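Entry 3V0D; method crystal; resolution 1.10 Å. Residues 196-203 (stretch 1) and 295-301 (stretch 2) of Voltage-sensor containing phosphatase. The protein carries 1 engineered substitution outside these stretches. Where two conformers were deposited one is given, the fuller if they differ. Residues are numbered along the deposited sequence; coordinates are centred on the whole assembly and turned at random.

Stretch 1, residues 196-203: LPPMKKLK
Stretch 2, residues 295-301: NTSLVEG

The most unusual feature of this contact is a lysine ammonium group seated among the backbone carbonyls of a turn. K200 NZ donates to V299 O at only 2.4 Å, a very short hydrogen bond, and weakly to T296 O at 2.9 Å. The principle is general: a compact turn concentrates carbonyl oxygens, and a flexible cation can collect them. K200 reaches them with chi1 and chi2 t (-173° and 153°) and with chi3 and chi4 between wells, at 105° and -132°.

The turn belongs to the second stretch. N295 is extended (phi/psi -113/128), T296 (-58/-31), S297 (-69/-20) and L298 (-104/1) curl, and V299 (-66/138) extends again, followed by E300 (-109/128) and G301 at positive phi (67/-141). L298 N donates to N295 O at 3.0 Å, V299 N donates weakly to T296 O at 3.4 Å, and N295 OD1, with chi1 t, accepts from S297 N at 2.9 Å. The first stretch is extended throughout: P197 (-63/158), P198 (-62/149) and M199 (-56/140) lead to K200 (-133/124), K201 (-98/128) and L202 (-137/159), with strand at L202 and K203. K200 and S297 set the register, their CA atoms 4.8 Å apart. From there the first stretch runs from P197, beside S297 and L298, to L202, beside T296 and V299.

Two hydroxyls answer the lysine by donating to carbonyls of the extended chain. S297 OG, chi1 m (-64°), donates to P198 O at 2.9 Å; proline has no amide hydrogen, but its carbonyl remains a good acceptor. T296 OG1, chi1 p (62°), donates to K200 O at 2.7 Å. Thus K200 gives through its side chain and receives through its backbone.

Water completes the polar layer. Water 4 accepts from K200 N at 3.1 Å and donates to T296 OG1 at 2.9 Å and S297 OG at 2.7 Å. Water 1 donates to P197 O at 3.0 Å and S297 OG at 2.9 Å, while water 3 joins P198 O, at 3.0 Å, to S297 O, at 2.9 Å.

Apolar contacts flank these bonds. P197, its ring C-gamma exo, places CG 3.9 Å from L298 CD2; L298 has CA-to-CB pointing away, yet its m,t rotamer (-62°, 171°) brings the end nearer. L202, also m,t (-60°, 171°), sets CD1 3.9 Å from V299 CG2, with V299 chi1 t, and 3.8 Å from T296 CB. The CA-to-CB bonds of P197, K200 and L202 point toward the second stretch; those of M199 and K201 point away. Together the stretches bury 411 Å², both sides summed.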

# COMPACT_ATOMS: atom_id res chain seq x y z
N LEU A 196 10.31 -5.74 14.51
CA LEU A 196 8.95 -6.14 14.27
C LEU A 196 8.21 -6.23 15.61
O LEU A 196 8.72 -6.82 16.56
CB LEU A 196 8.91 -7.51 13.56
CG LEU A 196 7.54 -7.91 13.00
CD1 LEU A 196 7.21 -7.08 11.76
CD2 LEU A 196 7.48 -9.40 12.68
N PRO A 197 6.99 -5.67 15.69
CA PRO A 197 6.24 -5.80 16.95
C PRO A 197 5.93 -7.26 17.27
O PRO A 197 5.87 -8.09 16.36
CB PRO A 197 4.94 -5.01 16.67
CG PRO A 197 5.36 -4.00 15.63
CD PRO A 197 6.32 -4.76 14.75
N PRO A 198 5.67 -7.56 18.54
CA PRO A 198 5.32 -8.94 18.88
C PRO A 198 4.04 -9.39 18.20
O PRO A 198 3.12 -8.58 17.97
CB PRO A 198 5.08 -8.91 20.40
CG PRO A 198 5.27 -7.55 20.84
CD PRO A 198 5.62 -6.66 19.71
N MET A 199 3.99 -10.67 17.90
CA MET A 199 2.81 -11.28 17.30
C MET A 199 1.56 -11.05 18.14
O MET A 199 1.60 -11.09 19.38
CB MET A 199 3.07 -12.78 17.07
CG MET A 199 2.00 -13.49 16.21
SD MET A 199 2.29 -15.23 15.83
CE MET A 199 3.69 -15.14 14.71
N LYS A 200 0.45 -10.78 17.45
CA LYS A 200 -0.84 -10.75 18.10
C LYS A 200 -1.80 -11.55 17.24
O LYS A 200 -1.98 -11.29 16.04
CB LYS A 200 -1.32 -9.31 18.25
CG LYS A 200 -2.58 -9.15 19.05
CD LYS A 200 -2.62 -7.77 19.70
CE LYS A 200 -3.58 -6.86 19.00
NZ LYS A 200 -2.93 -5.56 18.72
N LYS A 201 -2.41 -12.55 17.85
CA LYS A 201 -3.37 -13.42 17.19
C LYS A 201 -4.78 -12.94 17.50
O LYS A 201 -5.13 -12.74 18.67
CB LYS A 201 -3.18 -14.85 17.71
CG LYS A 201 -1.88 -15.49 17.27
CD LYS A 201 -1.72 -16.89 17.86
CE LYS A 201 -0.34 -17.44 17.59
NZ LYS A 201 -0.11 -18.68 18.37
N LEU A 202 -5.59 -12.75 16.46
CA LEU A 202 -6.93 -12.20 16.60
C LEU A 202 -7.91 -12.97 15.74
O LEU A 202 -7.51 -13.60 14.76
CB LEU A 202 -6.99 -10.73 16.11
CG LEU A 202 -6.11 -9.67 16.78
CD1 LEU A 202 -6.18 -8.37 15.99
CD2 LEU A 202 -6.52 -9.49 18.23
N LYS A 203 -9.19 -12.89 16.08
CA LYS A 203 -10.24 -13.29 15.14
C LYS A 203 -11.15 -12.11 14.90
O LYS A 203 -11.47 -11.37 15.83
CB LYS A 203 -11.08 -14.46 15.71
CG LYS A 203 -10.35 -15.79 15.72
CD LYS A 203 -11.21 -16.88 16.32
CE LYS A 203 -10.53 -18.24 16.30
NZ LYS A 203 -11.39 -19.34 16.84
N ASN A 295 -2.40 -4.58 10.25
CA ASN A 295 -1.55 -5.58 10.88
C ASN A 295 -2.06 -5.87 12.28
O ASN A 295 -2.29 -4.95 13.08
CB ASN A 295 -0.09 -5.11 10.90
CG ASN A 295 0.84 -6.21 11.42
OD1 ASN A 295 0.85 -6.51 12.61
ND2 ASN A 295 1.58 -6.84 10.53
N THR A 296 -2.26 -7.15 12.57
CA THR A 296 -2.86 -7.53 13.86
C THR A 296 -2.07 -7.03 15.08
O THR A 296 -2.63 -6.74 16.12
CB THR A 296 -3.05 -9.04 13.98
OG1 THR A 296 -1.77 -9.69 13.92
CG2 THR A 296 -3.97 -9.60 12.92
N SER A 297 -0.74 -6.92 14.94
CA SER A 297 0.12 -6.49 16.04
C SER A 297 -0.05 -5.05 16.41
O SER A 297 0.36 -4.62 17.49
CB SER A 297 1.56 -6.65 15.68
OG SER A 297 1.83 -7.99 15.49
N LEU A 298 -0.59 -4.27 15.48
CA LEU A 298 -0.72 -2.84 15.65
C LEU A 298 -2.14 -2.42 15.98
O LEU A 298 -2.41 -1.25 16.21
CB LEU A 298 0.01 -2.04 14.57
CG LEU A 298 1.53 -2.29 14.57
CD1 LEU A 298 2.13 -1.65 13.35
CD2 LEU A 298 2.22 -1.74 15.80
N VAL A 299 -3.05 -3.40 16.08
CA VAL A 299 -4.41 -3.17 16.55
C VAL A 299 -4.39 -2.75 18.01
O VAL A 299 -3.65 -3.32 18.81
CB VAL A 299 -5.28 -4.45 16.37
CG1 VAL A 299 -6.63 -4.33 17.09
CG2 VAL A 299 -5.51 -4.68 14.90
N GLU A 300 -5.21 -1.76 18.32
CA GLU A 300 -5.38 -1.29 19.69
C GLU A 300 -6.74 -1.70 20.21
O GLU A 300 -7.77 -1.46 19.58
CB GLU A 300 -5.22 0.23 19.74
CG GLU A 300 -3.86 0.70 19.23
CD GLU A 300 -3.75 2.20 19.16
OE1 GLU A 300 -3.86 2.76 18.05
OE2 GLU A 300 -3.56 2.82 20.23
N GLY A 301 -6.75 -2.34 21.37
CA GLY A 301 -7.99 -2.75 22.01
C GLY A 301 -8.68 -3.82 21.19
O GLY A 301 -8.02 -4.71 20.65
O HOH W 1 4.23 -7.59 13.90
O HOH W 2 4.66 -9.69 14.93
O HOH W 3 2.04 -6.17 19.34
O HOH W 4 0.96 -10.36 14.45